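Local coordinates for Fe-regulated protein B (PDB 4AIP) that transports iron across the outer membrane of Neisseria meningitidis as a TonB-dependent transporter, a beta-barrel whose bore is filled by a plug domain, at residues His270-His275 against Glu305-Asn310; Val117-Asp122 against Arg136-Pro141; Val332-Arg337 against His356-Thr361; Val144-Val149 against Ile168-Asp173. All coordinates share one frame; numbering follows the deposited sequence.

Contact 1 of 4, residues His270-His275 against Glu305-Asn310; sequences HMKDQH and ETTQSN. With N8E (3,6,9,12,15-pentaoxatricosan-1-ol), chain F.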
loop_
_atom_site.group_PDB
_atom_site.type_symbol
_atom_site.label_atom_id
_atom_site.label_comp_id
_atom_site.label_asym_id
_atom_site.label_seq_id
_atom_site.Cartn_x
_atom_site.Cartn_y
_atom_site.Cartn_z
ATOM N N HIS B 270 1.450 17.641 9.854
ATOM C CA HIS B 270 0.455 16.574 9.862
ATOM C C HIS B 270 1.132 15.293 10.263
ATOM O O HIS B 270 2.181 14.970 9.684
ATOM C CB HIS B 270 -0.288 16.385 8.532
ATOM C CG HIS B 270 -1.260 15.245 8.562
ATOM N ND1 HIS B 270 -2.547 15.392 9.011
ATOM C CD2 HIS B 270 -1.127 13.937 8.241
ATOM C CE1 HIS B 270 -3.180 14.237 8.947
ATOM N NE2 HIS B 270 -2.330 13.329 8.510
ATOM N N MET B 271 0.550 14.578 11.230
ATOM C CA MET B 271 1.111 13.334 11.644
ATOM C C MET B 271 0.113 12.209 11.507
ATOM O O MET B 271 -1.083 12.401 11.745
ATOM C CB MET B 271 1.581 13.432 13.056
ATOM C CG MET B 271 1.454 12.130 13.721
ATOM S SD MET B 271 1.803 12.082 15.443
ATOM C CE MET B 271 0.436 12.832 16.229
ATOM N N LYS B 272 0.612 11.023 11.150
ATOM C CA LYS B 272 -0.244 9.869 11.161
ATOM C C LYS B 272 0.533 8.712 11.762
ATOM O O LYS B 272 1.700 8.547 11.448
ATOM C CB LYS B 272 -0.748 9.528 9.754
ATOM C CG LYS B 272 -1.664 8.382 9.810
ATOM C CD LYS B 272 -1.894 7.660 8.520
ATOM C CE LYS B 272 -2.883 8.320 7.671
ATOM N NZ LYS B 272 -3.749 7.260 7.136
ATOM N N ASP B 273 -0.166 7.892 12.570
ATOM C CA ASP B 273 0.405 6.756 13.283
ATOM C C ASP B 273 -0.593 5.626 13.098
ATOM O O ASP B 273 -1.751 5.727 13.547
ATOM C CB ASP B 273 0.377 7.134 14.775
ATOM C CG ASP B 273 1.520 6.491 15.599
ATOM O OD1 ASP B 273 1.709 5.256 15.525
ATOM O OD2 ASP B 273 2.172 7.226 16.369
ATOM N N GLN B 274 -0.207 4.527 12.491
ATOM C CA GLN B 274 -1.218 3.516 12.202
ATOM C C GLN B 274 -0.782 2.068 12.510
ATOM O O GLN B 274 0.348 1.644 12.184
ATOM C CB GLN B 274 -1.589 3.653 10.740
ATOM C CG GLN B 274 -2.654 2.764 10.340
ATOM C CD GLN B 274 -3.089 3.009 8.940
ATOM O OE1 GLN B 274 -4.264 3.294 8.702
ATOM N NE2 GLN B 274 -2.166 2.934 8.002
ATOM N N HIS B 275 -1.714 1.301 13.070
ATOM C CA HIS B 275 -1.444 -0.089 13.328
ATOM C C HIS B 275 -2.390 -0.963 12.569
ATOM O O HIS B 275 -3.587 -0.750 12.664
ATOM C CB HIS B 275 -1.667 -0.406 14.783
ATOM C CG HIS B 275 -0.895 0.444 15.742
ATOM N ND1 HIS B 275 -1.186 0.471 17.086
ATOM C CD2 HIS B 275 0.167 1.266 15.574
ATOM C CE1 HIS B 275 -0.352 1.286 17.702
ATOM N NE2 HIS B 275 0.494 1.767 16.812
ATOM N N GLU B 305 -7.486 -1.740 11.417
ATOM C CA GLU B 305 -6.528 -0.624 11.452
ATOM C C GLU B 305 -6.965 0.322 12.538
ATOM O O GLU B 305 -8.177 0.633 12.675
ATOM C CB GLU B 305 -6.432 0.142 10.109
ATOM C CG GLU B 305 -6.651 -0.727 8.890
ATOM C CD GLU B 305 -6.382 -0.037 7.539
ATOM O OE1 GLU B 305 -6.845 1.112 7.399
ATOM O OE2 GLU B 305 -5.781 -0.692 6.636
ATOM N N THR B 306 -5.993 0.779 13.324
ATOM C CA THR B 306 -6.295 1.740 14.332
ATOM C C THR B 306 -5.279 2.872 14.147
ATOM O O THR B 306 -4.084 2.625 13.975
ATOM C CB THR B 306 -6.467 1.101 15.808
ATOM O OG1 THR B 306 -5.256 1.164 16.529
ATOM C CG2 THR B 306 -6.904 -0.379 15.792
ATOM N N THR B 307 -5.771 4.112 14.100
ATOM C CA THR B 307 -4.987 5.238 13.602
ATOM C C THR B 307 -5.091 6.496 14.487
ATOM O O THR B 307 -6.167 6.830 15.022
ATOM C CB THR B 307 -5.497 5.611 12.200
ATOM O OG1 THR B 307 -5.843 4.417 11.494
ATOM C CG2 THR B 307 -4.447 6.314 11.447
ATOM N N GLN B 308 -4.000 7.237 14.583
ATOM C CA GLN B 308 -4.019 8.514 15.261
ATOM C C GLN B 308 -3.385 9.514 14.330
ATOM O O GLN B 308 -2.255 9.274 13.800
ATOM C CB GLN B 308 -3.244 8.456 16.584
ATOM C CG GLN B 308 -3.589 9.559 17.568
ATOM C CD GLN B 308 -2.746 9.507 18.844
ATOM O OE1 GLN B 308 -1.572 9.817 18.827
ATOM N NE2 GLN B 308 -3.355 9.123 19.944
ATOM N N SER B 309 -4.079 10.633 14.132
ATOM C CA SER B 309 -3.640 11.602 13.171
ATOM C C SER B 309 -3.854 12.930 13.789
ATOM O O SER B 309 -4.838 13.199 14.501
ATOM C CB SER B 309 -4.427 11.588 11.855
ATOM O OG SER B 309 -4.898 10.319 11.503
ATOM N N ASN B 310 -2.978 13.826 13.420
ATOM C CA ASN B 310 -3.048 15.119 13.961
ATOM C C ASN B 310 -2.565 16.087 12.910
ATOM O O ASN B 310 -1.422 15.963 12.437
ATOM C CB ASN B 310 -2.101 15.195 15.165
ATOM C CG ASN B 310 -2.333 16.458 15.983
ATOM O OD1 ASN B 310 -3.443 17.008 15.942
ATOM N ND2 ASN B 310 -1.296 16.939 16.706
HETATM C C01 N8E F . -1.603 10.447 4.678
HETATM C C02 N8E F . -1.220 11.286 5.882
HETATM C C03 N8E F . 0.282 11.244 6.120
HETATM C C04 N8E F . 1.068 12.247 5.281
HETATM C C05 N8E F . 1.306 13.566 5.984
HETATM C C06 N8E F . 1.351 14.726 4.990
HETATM C C07 N8E F . 0.007 15.296 4.691
HETATM C C08 N8E F . 0.025 16.770 4.281
HETATM O O09 N8E F . 0.369 17.602 5.378
HETATM C C10 N8E F . 0.471 18.983 5.132
HETATM C C11 N8E F . 1.362 19.659 6.171
HETATM O O12 N8E F . 2.393 20.354 5.501
HETATM C C13 N8E F . 3.693 19.791 5.384
HETATM C C14 N8E F . 4.412 20.685 4.382
HETATM O O15 N8E F . 5.202 19.900 3.481
HETATM C C16 N8E F . 5.115 20.303 2.113
HETATM C C17 N8E F . 6.119 21.405 1.842
HETATM O O18 N8E F . 7.366 20.777 1.530
HETATM C C19 N8E F . 8.507 21.408 2.142
HETATM C C20 N8E F . 9.043 22.678 1.459
HETATM O O21 N8E F . 9.436 23.651 2.443
HETATM C C22 N8E F . 10.843 23.700 2.643
HETATM C C23 N8E F . 11.205 25.161 2.493
HETATM O O24 N8E F . 12.637 25.315 2.460
#

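Contact 2 of 4, residues Val117-Asp122 against Arg136-Pro141; sequences VDIKVD and RFIVDP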
loop_
_atom_site.group_PDB
_atom_site.type_symbol
_atom_site.label_atom_id
_atom_site.label_comp_id
_atom_site.label_asym_id
_atom_site.label_seq_id
_atom_site.Cartn_x
_atom_site.Cartn_y
_atom_site.Cartn_z
ATOM N N VAL B 117 -4.288 9.657 33.007
ATOM C CA VAL B 117 -2.975 10.141 32.467
ATOM C C VAL B 117 -3.009 10.211 30.943
ATOM O O VAL B 117 -3.533 9.313 30.280
ATOM C CB VAL B 117 -1.750 9.252 32.929
ATOM C CG1 VAL B 117 -1.913 8.831 34.420
ATOM C CG2 VAL B 117 -1.671 7.987 32.084
ATOM N N ASP B 118 -2.452 11.284 30.383
ATOM C CA ASP B 118 -2.652 11.556 28.944
ATOM C C ASP B 118 -1.289 11.485 28.329
ATOM O O ASP B 118 -0.298 11.650 29.074
ATOM C CB ASP B 118 -3.198 12.986 28.775
ATOM C CG ASP B 118 -4.619 13.127 29.227
ATOM O OD1 ASP B 118 -5.466 12.244 28.912
ATOM O OD2 ASP B 118 -4.907 14.162 29.859
ATOM N N ILE B 119 -1.237 11.248 27.024
ATOM C CA ILE B 119 -0.069 11.410 26.205
ATOM C C ILE B 119 -0.384 12.614 25.324
ATOM O O ILE B 119 -1.355 12.589 24.548
ATOM C CB ILE B 119 0.149 10.197 25.273
ATOM C CG1 ILE B 119 0.594 8.977 26.134
ATOM C CG2 ILE B 119 1.271 10.494 24.184
ATOM C CD1 ILE B 119 -0.219 7.779 25.903
ATOM N N LYS B 120 0.504 13.606 25.420
ATOM C CA LYS B 120 0.398 14.829 24.703
ATOM C C LYS B 120 1.432 14.817 23.640
ATOM O O LYS B 120 2.605 14.624 23.960
ATOM C CB LYS B 120 0.671 15.961 25.693
ATOM C CG LYS B 120 -0.418 16.089 26.726
ATOM C CD LYS B 120 -0.220 17.332 27.608
ATOM C CE LYS B 120 -1.184 17.314 28.817
ATOM N NZ LYS B 120 -1.501 18.708 29.356
ATOM N N VAL B 121 1.042 14.964 22.368
ATOM C CA VAL B 121 2.057 15.201 21.340
ATOM C C VAL B 121 1.744 16.511 20.729
ATOM O O VAL B 121 0.533 16.821 20.476
ATOM C CB VAL B 121 2.241 14.048 20.332
ATOM C CG1 VAL B 121 1.687 12.664 20.896
ATOM C CG2 VAL B 121 1.738 14.367 18.995
ATOM N N ASP B 122 2.795 17.313 20.590
ATOM C CA ASP B 122 2.722 18.692 20.133
ATOM C C ASP B 122 1.554 19.425 20.823
ATOM O O ASP B 122 0.866 20.245 20.201
ATOM C CB ASP B 122 2.513 18.702 18.624
ATOM C CG ASP B 122 3.671 18.065 17.862
ATOM O OD1 ASP B 122 4.836 18.223 18.297
ATOM O OD2 ASP B 122 3.410 17.436 16.827
ATOM N N ARG B 136 -5.447 3.079 25.426
ATOM C CA ARG B 136 -5.408 4.195 24.568
ATOM C C ARG B 136 -4.043 4.227 23.868
ATOM O O ARG B 136 -3.054 3.721 24.363
ATOM C CB ARG B 136 -5.703 5.483 25.357
ATOM C CG ARG B 136 -7.141 5.626 25.854
ATOM C CD ARG B 136 -7.200 6.627 26.987
ATOM N NE ARG B 136 -8.559 7.080 27.325
ATOM C CZ ARG B 136 -9.409 6.465 28.169
ATOM N NH1 ARG B 136 -9.066 5.331 28.791
ATOM N NH2 ARG B 136 -10.613 6.977 28.373
ATOM N N PHE B 137 -4.057 4.864 22.697
ATOM C CA PHE B 137 -3.046 4.818 21.681
ATOM C C PHE B 137 -1.788 5.465 22.171
ATOM O O PHE B 137 -1.799 6.589 22.727
ATOM C CB PHE B 137 -3.569 5.607 20.485
ATOM C CG PHE B 137 -2.883 5.282 19.225
ATOM C CD1 PHE B 137 -1.657 5.847 18.924
ATOM C CD2 PHE B 137 -3.439 4.381 18.344
ATOM C CE1 PHE B 137 -0.991 5.490 17.777
ATOM C CE2 PHE B 137 -2.786 4.033 17.158
ATOM C CZ PHE B 137 -1.583 4.594 16.880
ATOM N N ILE B 138 -0.694 4.755 21.972
ATOM C CA ILE B 138 0.589 5.283 22.374
ATOM C C ILE B 138 1.390 5.561 21.139
ATOM O O ILE B 138 1.565 4.698 20.275
ATOM C CB ILE B 138 1.316 4.350 23.346
ATOM C CG1 ILE B 138 0.375 4.059 24.515
ATOM C CG2 ILE B 138 2.692 5.001 23.811
ATOM C CD1 ILE B 138 0.815 2.902 25.462
ATOM N N VAL B 139 1.861 6.802 21.087
ATOM C CA VAL B 139 2.512 7.353 19.931
ATOM C C VAL B 139 3.778 6.516 19.676
ATOM O O VAL B 139 4.316 5.940 20.565
ATOM C CB VAL B 139 2.845 8.817 20.217
ATOM C CG1 VAL B 139 3.816 8.872 21.387
ATOM C CG2 VAL B 139 3.394 9.511 18.969
ATOM N N ASP B 140 4.209 6.522 18.431
ATOM C CA ASP B 140 5.381 5.871 17.919
ATOM C C ASP B 140 6.573 6.811 18.160
ATOM O O ASP B 140 6.552 7.944 17.699
ATOM C CB ASP B 140 5.133 5.755 16.420
ATOM C CG ASP B 140 6.173 4.936 15.676
ATOM O OD1 ASP B 140 7.423 4.972 15.963
ATOM O OD2 ASP B 140 5.711 4.231 14.729
ATOM N N PRO B 141 7.640 6.329 18.804
ATOM C CA PRO B 141 8.753 7.217 19.166
ATOM C C PRO B 141 9.546 7.622 17.945
ATOM O O PRO B 141 10.397 8.548 17.997
ATOM C CB PRO B 141 9.633 6.340 20.084
ATOM C CG PRO B 141 9.249 4.909 19.739
ATOM C CD PRO B 141 7.766 4.985 19.388
#

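Contact 3 of 4, residues Val332-Arg337 against His356-Thr361; sequences VLEKER and HTRITT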
loop_
_atom_site.group_PDB
_atom_site.type_symbol
_atom_site.label_atom_id
_atom_site.label_comp_id
_atom_site.label_asym_id
_atom_site.label_seq_id
_atom_site.Cartn_x
_atom_site.Cartn_y
_atom_site.Cartn_z
ATOM N N VAL B 332 -6.342 19.473 14.976
ATOM C CA VAL B 332 -7.452 18.511 14.866
ATOM C C VAL B 332 -6.881 17.103 14.931
ATOM O O VAL B 332 -6.049 16.753 14.126
ATOM C CB VAL B 332 -8.289 18.734 13.570
ATOM C CG1 VAL B 332 -7.399 18.833 12.382
ATOM C CG2 VAL B 332 -9.294 17.666 13.333
ATOM N N LEU B 333 -7.328 16.324 15.918
ATOM C CA LEU B 333 -6.795 15.031 16.237
ATOM C C LEU B 333 -7.904 14.070 15.901
ATOM O O LEU B 333 -9.086 14.304 16.281
ATOM C CB LEU B 333 -6.554 14.983 17.731
ATOM C CG LEU B 333 -5.416 14.240 18.390
ATOM C CD1 LEU B 333 -5.614 14.388 19.879
ATOM C CD2 LEU B 333 -5.384 12.788 18.005
ATOM N N GLU B 334 -7.526 13.006 15.198
ATOM C CA GLU B 334 -8.469 11.969 14.795
ATOM C C GLU B 334 -8.030 10.663 15.306
ATOM O O GLU B 334 -6.847 10.289 15.147
ATOM C CB GLU B 334 -8.523 11.797 13.296
ATOM C CG GLU B 334 -9.084 12.970 12.582
ATOM C CD GLU B 334 -10.654 13.037 12.610
ATOM O OE1 GLU B 334 -11.336 11.980 12.884
ATOM O OE2 GLU B 334 -11.162 14.166 12.298
ATOM N N LYS B 335 -8.980 9.955 15.897
ATOM C CA LYS B 335 -8.721 8.623 16.317
ATOM C C LYS B 335 -9.678 7.690 15.622
ATOM O O LYS B 335 -10.922 7.849 15.667
ATOM C CB LYS B 335 -8.823 8.483 17.798
ATOM C CG LYS B 335 -7.720 7.544 18.209
ATOM C CD LYS B 335 -7.361 7.547 19.674
ATOM C CE LYS B 335 -8.257 8.585 20.299
ATOM N NZ LYS B 335 -7.839 9.524 21.317
ATOM N N GLU B 336 -9.112 6.703 14.964
ATOM C CA GLU B 336 -9.945 5.782 14.229
ATOM C C GLU B 336 -9.772 4.355 14.525
ATOM O O GLU B 336 -8.655 3.896 14.815
ATOM C CB GLU B 336 -9.699 5.920 12.772
ATOM C CG GLU B 336 -10.607 6.839 12.239
ATOM C CD GLU B 336 -10.478 6.951 10.737
ATOM O OE1 GLU B 336 -11.001 6.030 10.023
ATOM O OE2 GLU B 336 -9.875 7.971 10.305
ATOM N N ARG B 337 -10.901 3.669 14.434
ATOM C CA ARG B 337 -10.895 2.251 14.330
ATOM C C ARG B 337 -11.636 1.828 13.066
ATOM O O ARG B 337 -12.802 2.196 12.795
ATOM C CB ARG B 337 -11.457 1.583 15.581
ATOM C CG ARG B 337 -11.510 0.087 15.501
ATOM C CD ARG B 337 -12.468 -0.427 16.546
ATOM N NE ARG B 337 -12.486 -1.881 16.624
ATOM C CZ ARG B 337 -13.352 -2.646 15.976
ATOM N NH1 ARG B 337 -14.304 -2.102 15.205
ATOM N NH2 ARG B 337 -13.295 -3.949 16.127
ATOM N N HIS B 356 -16.368 1.360 10.936
ATOM C CA HIS B 356 -15.468 2.444 10.997
ATOM C C HIS B 356 -15.959 3.347 12.069
ATOM O O HIS B 356 -17.089 3.709 12.032
ATOM C CB HIS B 356 -15.689 3.018 9.663
ATOM C CG HIS B 356 -14.848 4.126 9.316
ATOM N ND1 HIS B 356 -13.497 4.025 9.276
ATOM C CD2 HIS B 356 -15.166 5.334 8.843
ATOM C CE1 HIS B 356 -13.005 5.159 8.826
ATOM N NE2 HIS B 356 -13.998 5.980 8.582
ATOM N N THR B 357 -15.116 3.648 13.048
ATOM C CA THR B 357 -15.499 4.395 14.201
ATOM C C THR B 357 -14.541 5.539 14.333
ATOM O O THR B 357 -13.325 5.357 14.277
ATOM C CB THR B 357 -15.435 3.504 15.474
ATOM O OG1 THR B 357 -16.289 2.353 15.312
ATOM C CG2 THR B 357 -15.901 4.265 16.682
ATOM N N ARG B 358 -15.073 6.743 14.511
ATOM C CA ARG B 358 -14.165 7.912 14.652
ATOM C C ARG B 358 -14.295 8.669 15.923
ATOM O O ARG B 358 -15.376 8.709 16.501
ATOM C CB ARG B 358 -14.379 8.851 13.534
ATOM C CG ARG B 358 -14.106 8.145 12.249
ATOM C CD ARG B 358 -14.849 8.773 11.163
ATOM N NE ARG B 358 -14.422 10.133 11.174
ATOM C CZ ARG B 358 -14.873 11.096 10.376
ATOM N NH1 ARG B 358 -15.767 10.946 9.462
ATOM N NH2 ARG B 358 -14.427 12.263 10.486
ATOM N N ILE B 359 -13.185 9.224 16.392
ATOM C CA ILE B 359 -13.259 10.270 17.416
ATOM C C ILE B 359 -12.445 11.438 16.915
ATOM O O ILE B 359 -11.247 11.270 16.605
ATOM C CB ILE B 359 -12.673 9.852 18.740
ATOM C CG1 ILE B 359 -13.237 8.507 19.171
ATOM C CG2 ILE B 359 -12.964 10.933 19.803
ATOM C CD1 ILE B 359 -12.436 7.856 20.312
ATOM N N THR B 360 -13.087 12.611 16.872
ATOM C CA THR B 360 -12.440 13.818 16.395
ATOM C C THR B 360 -12.286 14.782 17.538
ATOM O O THR B 360 -13.275 15.038 18.262
ATOM C CB THR B 360 -13.283 14.520 15.259
ATOM O OG1 THR B 360 -13.493 13.602 14.179
ATOM C CG2 THR B 360 -12.571 15.806 14.741
ATOM N N THR B 361 -11.079 15.334 17.665
ATOM C CA THR B 361 -10.778 16.274 18.714
ATOM C C THR B 361 -10.227 17.569 18.097
ATOM O O THR B 361 -9.166 17.570 17.450
ATOM C CB THR B 361 -9.787 15.619 19.734
ATOM O OG1 THR B 361 -10.434 14.494 20.347
ATOM C CG2 THR B 361 -9.325 16.586 20.797
HETATM O O HOH W 1 -14.828 0.252 13.841
#

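Contact 4 of 4, residues Val144-Val149 against Ile168-Asp173; sequences VKVVSV and IAKTVD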
loop_
_atom_site.group_PDB
_atom_site.type_symbol
_atom_site.label_atom_id
_atom_site.label_comp_id
_atom_site.label_asym_id
_atom_site.label_seq_id
_atom_site.Cartn_x
_atom_site.Cartn_y
_atom_site.Cartn_z
ATOM N N VAL B 144 9.092 11.152 17.354
ATOM C CA VAL B 144 9.240 12.130 18.425
ATOM C C VAL B 144 10.646 12.647 18.569
ATOM O O VAL B 144 11.574 11.964 18.177
ATOM C CB VAL B 144 8.613 11.625 19.805
ATOM C CG1 VAL B 144 7.372 10.855 19.569
ATOM C CG2 VAL B 144 9.522 10.725 20.526
ATOM N N LYS B 145 10.814 13.865 19.084
ATOM C CA LYS B 145 12.158 14.349 19.372
ATOM C C LYS B 145 12.461 14.420 20.837
ATOM O O LYS B 145 13.606 14.359 21.205
ATOM C CB LYS B 145 12.459 15.691 18.711
ATOM C CG LYS B 145 12.222 16.891 19.546
ATOM C CD LYS B 145 11.738 18.051 18.707
ATOM C CE LYS B 145 11.813 19.363 19.457
ATOM N NZ LYS B 145 13.175 19.872 19.678
ATOM N N VAL B 146 11.453 14.588 21.674
ATOM C CA VAL B 146 11.615 14.551 23.120
ATOM C C VAL B 146 10.386 13.919 23.760
ATOM O O VAL B 146 9.254 14.008 23.228
ATOM C CB VAL B 146 11.813 15.958 23.734
ATOM C CG1 VAL B 146 13.246 16.414 23.576
ATOM C CG2 VAL B 146 10.957 16.995 23.094
ATOM N N VAL B 147 10.648 13.231 24.874
ATOM C CA VAL B 147 9.623 12.772 25.793
ATOM C C VAL B 147 9.963 13.340 27.157
ATOM O O VAL B 147 11.125 13.326 27.582
ATOM C CB VAL B 147 9.547 11.239 25.843
ATOM C CG1 VAL B 147 8.382 10.807 26.645
ATOM C CG2 VAL B 147 9.415 10.678 24.430
ATOM N N SER B 148 8.940 13.860 27.829
ATOM C CA SER B 148 8.999 14.395 29.182
ATOM C C SER B 148 7.788 13.835 29.923
ATOM O O SER B 148 6.883 13.243 29.314
ATOM C CB SER B 148 8.878 15.932 29.145
ATOM O OG SER B 148 10.060 16.593 28.652
ATOM N N VAL B 149 7.773 14.016 31.234
ATOM C CA VAL B 149 6.706 13.454 32.102
ATOM C C VAL B 149 6.366 14.482 33.185
ATOM O O VAL B 149 7.212 15.264 33.627
ATOM C CB VAL B 149 7.105 12.046 32.682
ATOM C CG1 VAL B 149 8.182 12.204 33.679
ATOM C CG2 VAL B 149 5.944 11.302 33.281
ATOM N N ILE B 168 4.496 13.606 27.756
ATOM C CA ILE B 168 4.505 14.747 26.900
ATOM C C ILE B 168 5.616 14.600 25.855
ATOM O O ILE B 168 6.802 14.418 26.192
ATOM C CB ILE B 168 4.790 15.981 27.745
ATOM C CG1 ILE B 168 3.684 16.133 28.845
ATOM C CG2 ILE B 168 5.036 17.227 26.841
ATOM C CD1 ILE B 168 3.956 17.322 29.804
ATOM N N ALA B 169 5.234 14.689 24.590
ATOM C CA ALA B 169 6.183 14.451 23.505
ATOM C C ALA B 169 6.011 15.525 22.496
ATOM O O ALA B 169 4.875 15.994 22.297
ATOM C CB ALA B 169 5.924 13.100 22.862
ATOM N N LYS B 170 7.138 15.876 21.860
ATOM C CA LYS B 170 7.215 16.805 20.726
ATOM C C LYS B 170 7.699 16.033 19.515
ATOM O O LYS B 170 8.617 15.227 19.637
ATOM C CB LYS B 170 8.180 17.949 21.044
ATOM C CG LYS B 170 7.819 18.702 22.310
ATOM C CD LYS B 170 8.505 20.039 22.361
ATOM C CE LYS B 170 8.029 20.884 23.556
ATOM N NZ LYS B 170 9.163 21.677 24.085
ATOM N N THR B 171 7.050 16.235 18.369
ATOM C CA THR B 171 7.492 15.645 17.119
ATOM C C THR B 171 8.802 16.308 16.643
ATOM O O THR B 171 9.172 17.428 17.030
ATOM C CB THR B 171 6.429 15.758 16.045
ATOM O OG1 THR B 171 6.062 17.148 15.951
ATOM C CG2 THR B 171 5.226 14.928 16.440
ATOM N N VAL B 172 9.513 15.590 15.796
ATOM C CA VAL B 172 10.785 16.032 15.328
ATOM C C VAL B 172 10.670 17.169 14.306
ATOM O O VAL B 172 9.654 17.299 13.587
ATOM C CB VAL B 172 11.579 14.824 14.754
ATOM C CG1 VAL B 172 10.729 14.062 13.702
ATOM C CG2 VAL B 172 12.882 15.331 14.138
ATOM N N ASP B 173 11.726 17.984 14.270
ATOM C CA ASP B 173 11.792 19.115 13.418
ATOM C C ASP B 173 13.000 19.075 12.492
ATOM O O ASP B 173 14.018 18.404 12.750
ATOM C CB ASP B 173 11.904 20.363 14.292
ATOM C CG ASP B 173 10.752 21.272 14.143
ATOM O OD1 ASP B 173 10.436 21.672 12.978
ATOM O OD2 ASP B 173 10.176 21.590 15.223
#

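Contact 1 of 4, residues His270-His275 against Glu305-Asn310
Met-271 and Asn-310 form the first of three antiparallel hydrogen-bonded pairs, followed by Asp-273 with Gln-308 and His-275 with Thr-306. Each pair is closed by two backbone bonds. Met-271 N to Asn-310 O measures 2.7 Å. Thr-306 N to His-275 O measures 2.9 Å. Among the apolar contacts, the bent tip of Met-271 brings CE to Asn-310 CB at 3.6 Å. On the other face, Lys-272 CG lies 3.8 Å from Thr-307 CG2, their side chains crossing. That face meets detergent: with CG anti to the backbone N (chi1 178°), the His-270 ring presents its edge to the N8E alkyl chain, CD2 to C05 3.3 Å, and Lys-272 CE touches C02. Polar ends look elsewhere, His-270 ND1 to Thr-311 and Asp-273 OD2 to Asp-140 of the plug. Such alternation is characteristic of a transmembrane beta-barrel: backbone bonds join the staves, leaving one face for the plug and the other for the detergent and the second subunit.

Contact 2 of 4, residues Val117-Asp122 against Arg136-Pro141
Ile-119 leans from strand 118-121 onto the loop that carries Phe-137, Ile-138 and Val-139, and its side chain takes part in three of the four residue contacts. From CB, which is directed at the loop, two branches part. CG2, anti to the backbone N, goes to Val-139 and meets CG1 at 4.1 Å, the two side chains lying at a slant to one another. The other branch leaves through CG1, anti to the carbonyl carbon (chi1 -71°), and ends in CD1. This terminal methyl rests 3.7 Å from the backbone oxygen Phe-137 O and 4.0 Å from Ile-138 CG1, with the Ile-119 and Ile-138 side chains crossing at about a right angle. No hydrogen bond joins the two segments; the contact is mainly apolar packing.

The strand is an outer member of the four-stranded mixed sheet of the plug domain, the N-terminal domain that fills the barrel of TonB-dependent receptors; the loop follows it and leads on to strand 144-151. Two residues along, Val-121 repeats the approach: its CG1 reaches Val-139 CG2 tip to tip at 4.1 Å. Val-139 thus serves both strand residues with separate methyls, CG1 for Ile-119 and CG2 for Val-121. Met-85 of helix 85-88 also touches Ile-138 and Val-139, while the Phe-137 ring stacks with His-275 of the barrel wall.

Contact 3 of 4, residues Val332-Arg337 against His356-Thr361
Thr-360 OG1 is the polar atom on which several groups converge: both carboxylate oxygens of Glu-334 lie 3.0 Å from OG1, each a weak hydrogen bond at most, since the hydroxyl has one proton and which oxygen takes it is not settled, and Lys-390 of the next strand is hydrogen-bonded to it as well. Glu-334 gets there by a bend at its second torsion (chi2 -80°), which folds the carboxylate back alongside Thr-360. Glu-334 OE1 lies at the edge of the Arg-358 guanidinium, in its plane, although the salt bridge from Glu-334 OE1 to Arg-358 NH2 is long at 3.9 Å. Farther along this face, Glu-336 and Arg-358 run side by side in the same direction, with CG to CG at 3.7 Å.

Beneath these side chains the backbones of strands 325-339 and 355-371 are zipped by antiparallel bonds, such as Thr-361 N to Leu-333 O at 2.6 Å. The opposite face carries Leu-333, Lys-335 and Arg-337. There a water donates to Arg-337 O at 3.0 Å, accepts from NH1 of the same arginine, and also bonds Thr-357 OG1. Asp-342 holds this guanidinium in a salt bridge.

In these neighbouring staves of the transporter's barrel, backbone bonds join the strands and side chains add to the joint, while the carboxylate of Glu-334 probably offsets some of the positive charge gathered by Arg-358 and Lys-390.

Contact 4 of 4, residues Val144-Val149 against Ile168-Asp173
Val-146 and Lys-170 lie side by side and point the same way, the valine methyl CG2 running along the lysine stem: it is 3.6 Å from Lys-170 CB and only slightly farther from CG. Lys-145, by contrast, is directed at segment 168-173. Its CB rests 3.8 Å from Val-172 CA; the turn at chi2 (-146°) then brings Lys-145 CD to 3.1 Å from Thr-171 O. Both Lys-145 and Val-146 face Lys-170, which is the definition of a classic beta bulge. The backbone bonds fit it: Lys-145 N gives a nearly straight bond to Lys-170 O, 2.6 Å long with an angle of 173° at the hydrogen, and Lys-170 N answers to Val-146 O at 3.1 Å. Past the bulge the regular antiparallel pattern resumes, Ser-148 N bonding Ile-168 O at 2.7 Å. On the face away from Lys-170, Val-144 CG1 packs on Ala-169 CB at 4.2 Å.

The pair forms the centre of the plug's four-stranded sheet. Strand 67-73 flanks 144-151, with Asn-70 N bonded to Ser-148 OG, and strand 118-121 runs parallel to 165-171; Met-85 of helix 85-88 covers Val-144 and Val-147, and Asp-173 leads into helix 174-178.

From the N terminus, contact 2 closes first, folding the loop after strand 118-121 back onto that strand. Contact 4 then pairs 144-151 with 165-171 within the plug sheet; 118-121 joins it directly, through Lys-120 O to Ala-169 N at 2.7 Å. In the barrel, contact 1 closes the excursion between strands 264-276 and 302-318, and contact 3 that between 325-339 and 355-371. All four loops follow in series, with no nesting or crossing. Contacts 1 and 3 are adjacent, since strands 302-318 and 325-339 are paired. Plug meets wall where contact 2 touches contact 1, whereas contacts 3 and 4 lie apart, their centres about 22 Å from each other.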